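Local atomic coordinates of cell cycle regulatory protein GcrA (Caulobacter crescentus, PDB entry 5YIU), a protein that acts as a transcription factor of the cell cycle, this piece being its small helical DNA-binding domain. Residues Met5-Glu10 with Lys30-Val35. Sequence-based numbering, arbitrary orientation. Where two conformers were deposited one is given.
Sequences MSWTDE and KQLGGV
W7 has CG anti to its own carbonyl carbon (chi1 -73°), and chi2 of 108° turns the indole so that its six-membered edge reaches L32 and V35, whose CG2 is anti to its backbone N. CZ3 lies 3.9 Å from CD1 of L32, which sits at the ring edge near its plane, while CZ2 is 4.2 Å from V35 CG2, approached obliquely. Both aliphatic side chains cross the indole at about a right angle. A broad tryptophan suits this place: one flat group spans from L32 in the last turn of helix 25-32 to V35 beyond it, and also touches L15, K43 and R46 of the two other helices. Glycine suits G33, the first residue to leave helical angles, because a side chain there would press on L32 O; G34 has positive phi, which glycine adopts readily. At the surface, M5 CG in the conformer given lies 3.6 Å from G34 O, and a water accepts from M5 N (2.9 Å) and donates to G34 O (2.7 Å). R11 of helix 9-21 hydrogen-bonds through NH2 to L32 O and NH1 to G33 O. The direct link is thus light, apolar contacts plus a water bridge, reinforced by R11 and W7's other contacts in a three-helix domain consistent with the helix-turn-helix family.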
# COMPACT_ATOMS: atom_id res chain seq x y z
N MET A 5 8.64 2.41 5.29
CA MET A 5 8.61 3.33 4.15
C MET A 5 7.55 4.40 4.35
O MET A 5 6.46 4.12 4.83
CB MET A 5 8.30 2.58 2.85
CG MET A 5 9.34 1.58 2.41
SD MET A 5 10.91 2.34 1.97
CE MET A 5 11.73 0.94 1.19
N SER A 6 7.86 5.63 3.98
CA SER A 6 6.89 6.71 3.98
C SER A 6 5.83 6.47 2.92
O SER A 6 6.14 5.95 1.84
CB SER A 6 7.57 8.04 3.68
OG SER A 6 8.43 8.43 4.73
N TRP A 7 4.60 6.87 3.20
CA TRP A 7 3.54 6.83 2.21
C TRP A 7 3.63 8.10 1.38
O TRP A 7 2.90 9.06 1.60
CB TRP A 7 2.18 6.72 2.89
CG TRP A 7 1.95 5.35 3.46
CD1 TRP A 7 1.94 5.00 4.78
CD2 TRP A 7 1.72 4.15 2.72
NE1 TRP A 7 1.73 3.65 4.91
CE2 TRP A 7 1.58 3.10 3.66
CE3 TRP A 7 1.62 3.85 1.35
CZ2 TRP A 7 1.35 1.79 3.27
CZ3 TRP A 7 1.39 2.54 0.98
CH2 TRP A 7 1.26 1.53 1.93
N THR A 8 4.57 8.09 0.45
CA THR A 8 4.75 9.20 -0.49
C THR A 8 3.54 9.32 -1.39
O THR A 8 2.74 8.40 -1.51
CB THR A 8 5.97 8.94 -1.37
OG1 THR A 8 5.76 7.72 -2.10
CG2 THR A 8 7.25 8.84 -0.52
N ASP A 9 3.39 10.47 -2.05
CA ASP A 9 2.29 10.66 -2.98
C ASP A 9 2.27 9.57 -4.03
O ASP A 9 1.20 9.08 -4.40
CB ASP A 9 2.37 12.03 -3.65
CG ASP A 9 2.06 13.16 -2.70
OD1 ASP A 9 1.64 12.90 -1.55
OD2 ASP A 9 2.24 14.33 -3.10
N GLU A 10 3.44 9.16 -4.51
CA GLU A 10 3.48 8.13 -5.53
C GLU A 10 3.03 6.77 -4.99
O GLU A 10 2.32 6.03 -5.66
CB GLU A 10 4.88 8.01 -6.16
CG GLU A 10 4.90 7.06 -7.36
CD GLU A 10 6.30 6.83 -7.90
OE1 GLU A 10 7.24 7.50 -7.44
OE2 GLU A 10 6.44 5.96 -8.80
N LYS A 30 3.80 -6.42 -2.58
CA LYS A 30 4.90 -6.93 -3.38
C LYS A 30 5.34 -5.89 -4.41
O LYS A 30 6.53 -5.66 -4.62
CB LYS A 30 4.49 -8.23 -4.08
CG LYS A 30 5.64 -9.04 -4.65
CD LYS A 30 5.75 -8.88 -6.16
CE LYS A 30 6.84 -9.77 -6.73
NZ LYS A 30 6.97 -9.61 -8.21
N GLN A 31 4.37 -5.24 -5.05
CA GLN A 31 4.70 -4.24 -6.07
C GLN A 31 5.28 -2.94 -5.48
O GLN A 31 6.18 -2.35 -6.06
CB GLN A 31 3.49 -3.96 -6.96
CG GLN A 31 3.07 -5.19 -7.75
CD GLN A 31 2.03 -4.89 -8.81
OE1 GLN A 31 1.96 -3.78 -9.35
NE2 GLN A 31 1.21 -5.89 -9.12
N LEU A 32 4.78 -2.51 -4.33
CA LEU A 32 5.32 -1.32 -3.68
C LEU A 32 6.73 -1.56 -3.16
O LEU A 32 7.61 -0.72 -3.30
CB LEU A 32 4.42 -0.91 -2.52
CG LEU A 32 3.05 -0.32 -2.85
CD1 LEU A 32 2.23 -0.23 -1.57
CD2 LEU A 32 3.21 1.05 -3.49
N GLY A 33 6.92 -2.72 -2.54
CA GLY A 33 8.21 -3.07 -1.97
C GLY A 33 8.41 -2.49 -0.58
O GLY A 33 7.93 -1.39 -0.29
N GLY A 34 9.11 -3.23 0.28
CA GLY A 34 9.47 -2.74 1.60
C GLY A 34 8.31 -2.48 2.55
O GLY A 34 8.45 -1.73 3.51
N VAL A 35 7.16 -3.10 2.29
CA VAL A 35 5.99 -2.92 3.14
C VAL A 35 5.24 -4.25 3.15
O VAL A 35 5.30 -5.01 2.19
CB VAL A 35 5.09 -1.75 2.62
CG1 VAL A 35 4.53 -2.06 1.23
CG2 VAL A 35 3.97 -1.42 3.59
O HOH W 1 7.13 -0.07 5.20